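Local coordinates for CELL WALL surface anchor family protein (Streptococcus pneumoniae, PDB 2WW8) that serves as the adhesin of the pneumococcal pilus, a cell-wall-anchored surface protein that probably recognises host cells, at residues G48-K53 with S92-G97; E139-Q144 with R719-Y724; G603-L608 with R681-F686. All blocks are in the same frame, centred on the assembly; numbering follows the deposited sequence.

Contact 1 (G48-K53 with S92-G97); sequences GKVVIK and SNIKPG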
loop_
_atom_site.group_PDB
_atom_site.type_symbol
_atom_site.label_atom_id
_atom_site.label_comp_id
_atom_site.label_asym_id
_atom_site.label_seq_id
_atom_site.Cartn_x
_atom_site.Cartn_y
_atom_site.Cartn_z
ATOM N N GLY A 48 15.840 -32.143 17.396
ATOM C CA GLY A 48 16.802 -31.836 18.459
ATOM C C GLY A 48 18.258 -31.781 18.015
ATOM O O GLY A 48 18.620 -32.406 17.023
ATOM N N LYS A 49 19.093 -31.024 18.723
ATOM C CA LYS A 49 20.516 -30.888 18.406
ATOM C C LYS A 49 21.377 -30.474 19.599
ATOM O O LYS A 49 20.989 -29.585 20.358
ATOM C CB LYS A 49 20.765 -29.909 17.265
ATOM C CG LYS A 49 22.245 -29.746 16.951
ATOM C CD LYS A 49 22.452 -28.635 15.964
ATOM C CE LYS A 49 23.871 -28.532 15.496
ATOM N NZ LYS A 49 23.944 -27.799 14.198
ATOM N N VAL A 50 22.538 -31.107 19.760
ATOM C CA VAL A 50 23.501 -30.737 20.804
ATOM C C VAL A 50 24.936 -30.886 20.297
ATOM O O VAL A 50 25.224 -31.786 19.511
ATOM C CB VAL A 50 23.250 -31.498 22.127
ATOM C CG1 VAL A 50 23.552 -32.995 21.987
ATOM C CG2 VAL A 50 24.033 -30.854 23.267
ATOM N N VAL A 51 25.821 -29.988 20.709
ATOM C CA VAL A 51 27.198 -29.983 20.222
ATOM C C VAL A 51 28.139 -29.981 21.449
ATOM O O VAL A 51 27.852 -29.299 22.442
ATOM C CB VAL A 51 27.429 -28.769 19.259
ATOM C CG1 VAL A 51 28.911 -28.534 18.928
ATOM C CG2 VAL A 51 26.571 -28.875 17.980
ATOM N N ILE A 52 29.229 -30.757 21.407
ATOM C CA ILE A 52 30.230 -30.775 22.489
ATOM C C ILE A 52 31.628 -30.420 21.996
ATOM O O ILE A 52 32.133 -31.016 21.047
ATOM C CB ILE A 52 30.341 -32.103 23.262
ATOM C CG1 ILE A 52 28.978 -32.644 23.708
ATOM C CG2 ILE A 52 31.164 -31.878 24.519
ATOM C CD1 ILE A 52 28.381 -33.701 22.779
ATOM N N LYS A 53 32.216 -29.425 22.650
ATOM C CA LYS A 53 33.597 -29.011 22.436
ATOM C C LYS A 53 34.422 -29.470 23.637
ATOM O O LYS A 53 33.908 -29.450 24.769
ATOM C CB LYS A 53 33.737 -27.488 22.341
ATOM C CG LYS A 53 33.282 -26.878 21.032
ATOM C CD LYS A 53 33.660 -25.411 20.965
ATOM C CE LYS A 53 33.452 -24.920 19.548
ATOM N NZ LYS A 53 34.284 -23.706 19.321
ATOM N N SER A 92 22.829 -34.450 15.542
ATOM C CA SER A 92 21.724 -33.842 14.790
ATOM C C SER A 92 20.442 -34.676 14.886
ATOM O O SER A 92 20.468 -35.788 15.410
ATOM C CB SER A 92 22.113 -33.795 13.313
ATOM O OG SER A 92 23.241 -32.967 13.126
ATOM N N ASN A 93 19.317 -34.177 14.384
ATOM C CA ASN A 93 18.146 -35.027 14.201
ATOM C C ASN A 93 17.695 -35.894 15.378
ATOM O O ASN A 93 17.319 -37.063 15.232
ATOM C CB ASN A 93 18.358 -35.881 12.961
ATOM C CG ASN A 93 18.437 -35.030 11.730
ATOM O OD1 ASN A 93 19.399 -34.292 11.526
ATOM N ND2 ASN A 93 17.394 -35.095 10.912
ATOM N N ILE A 94 17.731 -35.285 16.558
ATOM C CA ILE A 94 17.436 -35.989 17.791
ATOM C C ILE A 94 15.935 -35.897 18.026
ATOM O O ILE A 94 15.326 -34.827 17.946
ATOM C CB ILE A 94 18.262 -35.441 18.982
ATOM C CG1 ILE A 94 19.739 -35.271 18.603
ATOM C CG2 ILE A 94 18.075 -36.319 20.216
ATOM C CD1 ILE A 94 20.504 -34.263 19.460
ATOM N N LYS A 95 15.342 -37.046 18.309
ATOM C CA LYS A 95 13.907 -37.150 18.451
ATOM C C LYS A 95 13.521 -36.751 19.861
ATOM O O LYS A 95 14.310 -36.913 20.786
ATOM C CB LYS A 95 13.464 -38.577 18.162
ATOM C CG LYS A 95 13.772 -38.991 16.737
ATOM C CD LYS A 95 13.703 -40.498 16.646
ATOM C CE LYS A 95 13.849 -40.993 15.216
ATOM N NZ LYS A 95 14.417 -42.360 15.331
ATOM N N PRO A 96 12.313 -36.191 20.019
ATOM C CA PRO A 96 11.684 -35.937 21.316
ATOM C C PRO A 96 12.017 -37.015 22.362
ATOM O O PRO A 96 12.093 -38.185 22.006
ATOM C CB PRO A 96 10.192 -35.990 20.966
ATOM C CG PRO A 96 10.127 -35.522 19.522
ATOM C CD PRO A 96 11.494 -35.686 18.900
ATOM N N GLY A 97 12.211 -36.650 23.628
ATOM C CA GLY A 97 12.539 -37.623 24.669
ATOM C C GLY A 97 13.710 -37.233 25.554
ATOM O O GLY A 97 14.191 -36.092 25.514
HETATM O O HOH W 1 18.934 -31.343 14.442
#
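Two backbone hydrogen bonds tie Gly48 to Ile94 as an antiparallel hydrogen-bonded pair. Gly48 N donates to Ile94 O at 2.8 Å, lying in the carbonyl plane on a lone pair, although the N-H points off the line at 142°. The return bond, Ile94 N to Gly48 O at 3.0 Å, is nearly straight (169°), but its donor sits above the carbonyl plane. Asn93 N also faces Gly48 O, at too poor an angle to bond directly; a water bridges them, donating to Gly48 O at 2.8 Å and accepting from Asn93 N. Two residues, Asn93 and Ile94, thus oppose one glycine: a G1 beta bulge, with Asn93 in the left-handed region. Packing comes from Ile94, whose CG1 lies anti to the carbonyl carbon and runs along the Gly48 carbonyl, bringing CD1 to 3.5 Å from Lys49 CA. The side chains of Ile94 and Val50 cross obliquely, CD1 reaching Val50 CG1 at 4.2 Å. Ile94 also touches Leu69 and Tyr99 of the facing sheet, within the prealbumin-like domain. Gly48 O accepts from both Ile94 N and the water, so the extra residue of the bulge keeps its N-H satisfied where the chain turns between sheets.

Contact 2 (E139-Q144 with R719-Y724); sequences EALSDQ and RDVRKY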
loop_
_atom_site.group_PDB
_atom_site.type_symbol
_atom_site.label_atom_id
_atom_site.label_comp_id
_atom_site.label_asym_id
_atom_site.label_seq_id
_atom_site.Cartn_x
_atom_site.Cartn_y
_atom_site.Cartn_z
ATOM N N GLU A 139 21.909 -20.778 14.893
ATOM C CA GLU A 139 21.645 -21.750 13.850
ATOM C C GLU A 139 21.160 -21.048 12.566
ATOM O O GLU A 139 20.519 -19.999 12.648
ATOM C CB GLU A 139 20.593 -22.712 14.394
ATOM C CG GLU A 139 20.262 -23.850 13.460
ATOM C CD GLU A 139 21.471 -24.739 13.229
ATOM O OE1 GLU A 139 22.263 -24.433 12.305
ATOM O OE2 GLU A 139 21.611 -25.725 13.983
ATOM N N ALA A 140 21.468 -21.607 11.395
ATOM C CA ALA A 140 21.094 -21.038 10.109
ATOM C C ALA A 140 19.643 -21.395 9.824
ATOM O O ALA A 140 19.183 -22.472 10.198
ATOM C CB ALA A 140 21.979 -21.581 9.008
ATOM N N LEU A 141 18.923 -20.475 9.186
ATOM C CA LEU A 141 17.514 -20.688 8.823
ATOM C C LEU A 141 17.439 -21.582 7.592
ATOM O O LEU A 141 18.364 -21.569 6.785
ATOM C CB LEU A 141 16.864 -19.352 8.517
ATOM C CG LEU A 141 16.302 -18.511 9.661
ATOM C CD1 LEU A 141 16.045 -17.164 9.092
ATOM C CD2 LEU A 141 15.000 -19.098 10.186
ATOM N N SER A 142 16.398 -22.397 7.447
ATOM C CA SER A 142 16.258 -23.199 6.236
ATOM C C SER A 142 15.840 -22.336 5.032
ATOM O O SER A 142 15.377 -21.197 5.201
ATOM C CB SER A 142 15.249 -24.325 6.471
ATOM O OG SER A 142 13.906 -23.839 6.479
ATOM N N ASP A 143 15.982 -22.891 3.828
ATOM C CA ASP A 143 15.554 -22.245 2.580
ATOM C C ASP A 143 14.179 -22.680 2.046
ATOM O O ASP A 143 13.895 -22.515 0.849
ATOM C CB ASP A 143 16.625 -22.409 1.484
ATOM C CG ASP A 143 16.766 -23.853 1.002
ATOM O OD1 ASP A 143 16.099 -24.760 1.565
ATOM O OD2 ASP A 143 17.554 -24.079 0.050
ATOM N N GLN A 144 13.344 -23.215 2.938
ATOM C CA GLN A 144 11.960 -23.603 2.647
ATOM C C GLN A 144 10.911 -22.522 2.930
ATOM O O GLN A 144 10.774 -22.053 4.054
ATOM C CB GLN A 144 11.597 -24.862 3.441
ATOM C CG GLN A 144 12.513 -26.029 3.107
ATOM C CD GLN A 144 12.318 -26.516 1.684
ATOM O OE1 GLN A 144 13.238 -26.457 0.867
ATOM N NE2 GLN A 144 11.115 -26.998 1.378
ATOM N N ARG A 719 8.562 -16.832 11.264
ATOM C CA ARG A 719 9.232 -17.992 11.848
ATOM C C ARG A 719 10.505 -17.586 12.572
ATOM O O ARG A 719 10.919 -16.422 12.513
ATOM C CB ARG A 719 9.621 -18.994 10.758
ATOM C CG ARG A 719 10.598 -18.369 9.768
ATOM C CD ARG A 719 11.226 -19.436 8.924
ATOM N NE ARG A 719 12.086 -18.910 7.875
ATOM C CZ ARG A 719 12.825 -19.697 7.108
ATOM N NH1 ARG A 719 12.771 -21.003 7.316
ATOM N NH2 ARG A 719 13.600 -19.182 6.165
ATOM N N ASP A 720 11.131 -18.555 13.238
ATOM C CA ASP A 720 12.475 -18.379 13.800
ATOM C C ASP A 720 13.184 -19.734 13.769
ATOM O O ASP A 720 12.533 -20.749 13.496
ATOM C CB ASP A 720 12.474 -17.831 15.235
ATOM C CG ASP A 720 13.823 -17.209 15.635
ATOM O OD1 ASP A 720 14.724 -17.016 14.784
ATOM O OD2 ASP A 720 14.004 -16.911 16.827
ATOM N N VAL A 721 14.493 -19.735 14.020
ATOM C CA VAL A 721 15.264 -20.984 14.031
ATOM C C VAL A 721 15.827 -21.118 15.442
ATOM O O VAL A 721 16.397 -20.158 15.978
ATOM C CB VAL A 721 16.379 -21.027 12.945
ATOM C CG1 VAL A 721 17.366 -19.872 13.084
ATOM C CG2 VAL A 721 17.170 -22.339 13.011
ATOM N N ARG A 722 15.628 -22.270 16.066
ATOM C CA ARG A 722 15.991 -22.373 17.466
ATOM C C ARG A 722 17.513 -22.495 17.623
ATOM O O ARG A 722 18.184 -23.114 16.791
ATOM C CB ARG A 722 15.272 -23.571 18.047
ATOM C CG ARG A 722 15.000 -23.445 19.512
ATOM C CD ARG A 722 14.129 -24.654 19.771
ATOM N NE ARG A 722 12.720 -24.296 19.764
ATOM C CZ ARG A 722 12.218 -23.484 20.684
ATOM N NH1 ARG A 722 13.044 -22.994 21.603
ATOM N NH2 ARG A 722 10.932 -23.151 20.675
ATOM N N LYS A 723 18.059 -21.870 18.660
ATOM C CA LYS A 723 19.485 -22.042 18.985
ATOM C C LYS A 723 19.781 -23.396 19.618
ATOM O O LYS A 723 18.944 -23.993 20.311
ATOM C CB LYS A 723 19.984 -20.934 19.903
ATOM C CG LYS A 723 20.202 -19.636 19.165
ATOM C CD LYS A 723 20.187 -18.527 20.176
ATOM C CE LYS A 723 20.102 -17.163 19.521
ATOM N NZ LYS A 723 21.010 -16.291 20.343
ATOM N N TYR A 724 20.987 -23.890 19.375
ATOM C CA TYR A 724 21.339 -25.185 19.949
ATOM C C TYR A 724 22.339 -25.013 21.092
ATOM O O TYR A 724 23.152 -24.089 21.074
ATOM C CB TYR A 724 21.802 -26.186 18.880
ATOM C CG TYR A 724 23.077 -25.755 18.223
ATOM C CD1 TYR A 724 24.302 -25.968 18.861
ATOM C CD2 TYR A 724 23.058 -25.116 16.990
ATOM C CE1 TYR A 724 25.477 -25.554 18.284
ATOM C CE2 TYR A 724 24.241 -24.704 16.394
ATOM C CZ TYR A 724 25.441 -24.937 17.054
ATOM O OH TYR A 724 26.631 -24.535 16.508
#
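Arg719 grips Ser142 end-on with two guanidinium nitrogens. NH2 donates to Ser142 O at 2.9 Å (156°), the acceptor lying at the edge of the guanidinium, while NH1 donates to Ser142 OG at 3.2 Å, with OG only 2° out of the guanidinium plane. A longer bond from NH1 to Ser142 O is weak. One face of the same guanidinium is covered by Leu141, which meets the arginine tip to tip, its CD2 3.7 Å from Arg719 NE. That methyl also packs on Val721 CB at 3.6 Å. Val721 fits against segment 139-144 with both branches: CG1 approaches Glu139 O at 3.2 Å, and CG2 touches Glu139 CG at 3.5 Å. Glu139 leaves its backbone with CG anti to N (chi1 -176°) and then bends at chi2, which brings OE1 back to accept from Ala140 N through its anti lone pair and sets OE2 3.4 Å from Tyr724 CD2. In the next shell, Arg719 NE donates to His172 O of strand 171-184 and NH1 to Asn689 O, fixing the guanidinium's rotation, while Glu139 OE2 forms a salt bridge with Lys49. With all three guanidinium nitrogens donating, the arginine joins two irregular segments, one between strands 135-137 and 148-150, the other between 717-718 and 724-730; its positive charge would be expected to polarise the Ser142 carbonyl, which also accepts from Gln171 NE2.

Contact 3 (G603-L608 with R681-F686); sequences GELIDL and RLNDEF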
loop_
_atom_site.group_PDB
_atom_site.type_symbol
_atom_site.label_atom_id
_atom_site.label_comp_id
_atom_site.label_asym_id
_atom_site.label_seq_id
_atom_site.Cartn_x
_atom_site.Cartn_y
_atom_site.Cartn_z
ATOM N N GLY A 603 -2.956 -15.986 15.342
ATOM C CA GLY A 603 -2.531 -17.373 15.005
ATOM C C GLY A 603 -2.031 -18.213 16.181
ATOM O O GLY A 603 -1.623 -17.646 17.211
ATOM N N GLU A 604 -2.075 -19.549 16.063
ATOM C CA GLU A 604 -1.353 -20.467 16.965
ATOM C C GLU A 604 0.074 -19.965 17.166
ATOM O O GLU A 604 0.751 -19.649 16.185
ATOM C CB GLU A 604 -1.284 -21.862 16.327
ATOM C CG GLU A 604 -0.267 -22.850 16.913
ATOM C CD GLU A 604 -0.321 -24.230 16.279
ATOM O OE1 GLU A 604 -1.154 -24.425 15.362
ATOM O OE2 GLU A 604 0.473 -25.106 16.702
ATOM N N LEU A 605 0.524 -19.917 18.417
ATOM C CA LEU A 605 1.852 -19.469 18.773
ATOM C C LEU A 605 2.216 -18.051 18.356
ATOM O O LEU A 605 3.406 -17.801 18.105
ATOM C CB LEU A 605 2.880 -20.474 18.236
ATOM C CG LEU A 605 2.822 -21.866 18.868
ATOM C CD1 LEU A 605 4.166 -22.509 18.655
ATOM C CD2 LEU A 605 2.539 -21.795 20.367
ATOM N N ILE A 606 1.204 -17.170 18.265
ATOM C CA ILE A 606 1.352 -15.737 17.982
ATOM C C ILE A 606 0.748 -15.025 19.193
ATOM O O ILE A 606 -0.435 -15.241 19.485
ATOM C CB ILE A 606 0.576 -15.307 16.714
ATOM C CG1 ILE A 606 1.059 -16.098 15.480
ATOM C CG2 ILE A 606 0.655 -13.783 16.529
ATOM C CD1 ILE A 606 2.424 -15.657 14.914
ATOM N N ASP A 607 1.574 -14.276 19.936
ATOM C CA ASP A 607 1.068 -13.480 21.055
ATOM C C ASP A 607 0.948 -11.990 20.741
ATOM O O ASP A 607 1.916 -11.346 20.360
ATOM C CB ASP A 607 1.956 -13.622 22.294
ATOM C CG ASP A 607 2.237 -15.074 22.664
ATOM O OD1 ASP A 607 1.256 -15.856 22.748
ATOM O OD2 ASP A 607 3.421 -15.435 22.889
ATOM N N LEU A 608 -0.262 -11.457 20.874
ATOM C CA LEU A 608 -0.515 -10.022 20.813
ATOM C C LEU A 608 0.299 -9.365 21.949
ATOM O O LEU A 608 0.284 -9.880 23.078
ATOM C CB LEU A 608 -1.997 -9.736 21.060
ATOM C CG LEU A 608 -2.508 -8.282 20.924
ATOM C CD1 LEU A 608 -2.369 -7.622 19.598
ATOM C CD2 LEU A 608 -3.995 -8.327 21.292
ATOM N N ARG A 681 4.345 -11.019 18.651
ATOM C CA ARG A 681 5.572 -11.718 18.880
ATOM C C ARG A 681 5.315 -13.220 18.684
ATOM O O ARG A 681 4.338 -13.800 19.218
ATOM C CB ARG A 681 6.019 -11.446 20.325
ATOM C CG ARG A 681 7.434 -12.001 20.640
ATOM C CD ARG A 681 7.800 -11.748 22.102
ATOM N NE ARG A 681 9.151 -12.241 22.352
ATOM C CZ ARG A 681 9.425 -13.422 22.894
ATOM N NH1 ARG A 681 8.442 -14.246 23.243
ATOM N NH2 ARG A 681 10.690 -13.790 23.080
ATOM N N LEU A 682 6.250 -13.851 17.976
ATOM C CA LEU A 682 6.286 -15.308 17.975
ATOM C C LEU A 682 6.483 -15.893 19.381
ATOM O O LEU A 682 7.389 -15.514 20.127
ATOM C CB LEU A 682 7.368 -15.803 17.010
ATOM C CG LEU A 682 7.478 -17.311 16.796
ATOM C CD1 LEU A 682 6.187 -17.932 16.267
ATOM C CD2 LEU A 682 8.655 -17.570 15.855
ATOM N N ASN A 683 5.601 -16.810 19.763
ATOM C CA ASN A 683 5.694 -17.451 21.050
ATOM C C ASN A 683 6.960 -18.307 21.209
ATOM O O ASN A 683 7.434 -18.930 20.261
ATOM C CB ASN A 683 4.445 -18.287 21.286
ATOM C CG ASN A 683 4.489 -18.963 22.621
ATOM O OD1 ASN A 683 5.077 -20.033 22.757
ATOM N ND2 ASN A 683 3.907 -18.321 23.635
ATOM N N ASP A 684 7.505 -18.338 22.413
ATOM C CA ASP A 684 8.740 -19.068 22.681
ATOM C C ASP A 684 8.715 -20.557 22.348
ATOM O O ASP A 684 9.794 -21.136 22.284
ATOM C CB ASP A 684 9.134 -18.941 24.152
ATOM C CG ASP A 684 9.863 -17.653 24.441
ATOM O OD1 ASP A 684 10.131 -16.874 23.493
ATOM O OD2 ASP A 684 10.184 -17.451 25.638
ATOM N N GLU A 685 7.539 -21.167 22.146
ATOM C CA GLU A 685 7.468 -22.628 21.998
ATOM C C GLU A 685 7.465 -23.020 20.523
ATOM O O GLU A 685 7.144 -24.162 20.189
ATOM C CB GLU A 685 6.290 -23.285 22.758
ATOM C CG GLU A 685 6.203 -22.959 24.254
ATOM C CD GLU A 685 7.286 -23.601 25.110
ATOM O OE1 GLU A 685 7.448 -24.845 25.048
ATOM O OE2 GLU A 685 7.962 -22.859 25.866
ATOM N N PHE A 686 7.801 -22.061 19.658
ATOM C CA PHE A 686 7.810 -22.312 18.214
ATOM C C PHE A 686 8.570 -23.570 17.824
ATOM O O PHE A 686 9.509 -23.989 18.511
ATOM C CB PHE A 686 8.396 -21.149 17.398
ATOM C CG PHE A 686 9.860 -20.842 17.682
ATOM C CD1 PHE A 686 10.215 -19.979 18.714
ATOM C CD2 PHE A 686 10.867 -21.396 16.890
ATOM C CE1 PHE A 686 11.543 -19.664 18.970
ATOM C CE2 PHE A 686 12.218 -21.125 17.137
ATOM C CZ PHE A 686 12.566 -20.268 18.196
#
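Asn683 leaves the backbone with CG anti to N (chi1 -179°), its CB pointing toward segment 603-608. CB lies 3.4 Å from Leu605 O and as near to Asp607 OD2. Beyond CG the amide divides its work: ND2 donates to Asp607 OD2 at 3.0 Å, while OD1 accepts from Glu685 N at 2.8 Å, the Asx turn at the start of the type I turn from Asn683 to Phe686. Asp607 OD2 offers its syn lone pair and lies close to the amide plane; the carboxylate and amide planes stand 78° apart. Around this side chain the backbones pair antiparallel. Asp607 and Arg681 form the hydrogen-bonded pair, with Asp607 N to Arg681 O at 2.9 Å and Arg681 N to Asp607 O at 3.0 Å, both in the carbonyl plane. Asn683 N to Leu605 O is straighter still (171°), though its donor stands above the carbonyl plane. Leu605, at the third position of the type II turn from Gly603 to Ile606, takes the left-handed backbone conformation and reaches with CD1 to Phe686 CA at 3.7 Å. The end of Arg681 leads away; NH2 forms a salt bridge with Asp201, and NH1 and NH2 both meet Asp684 OD1 in a second one. The contact thus joins the ends of two strands in the Ig-like domain. Asn683, donating to one segment and accepting within its own, couples the turn to the strand pair, and its N-H would be expected to favour a charged Asp607.

In the fold
From the N terminus, contact 1 closes first, pairing strand 48-55 with the end of strand 88-94 inside the prealbumin-like domain. The chain then enters 139-144, and contact 2 is completed only after a long excursion through the domain with the parallel sheet and the Ig-like region, when 719-724 returns. Contact 3 is nested within that excursion, closing a shorter loop of the Ig-like region. Contact 2 touches both others: Tyr724 packs on Lys49 and Val51 of contact 1, and Arg722 NH2 reaches the carbonyls of Asp684 and Phe686 in contact 3. Strand 724-730, which 719-724 leads into, lies between strands 48-55 and 135-137, so contact 2 connects the two regions.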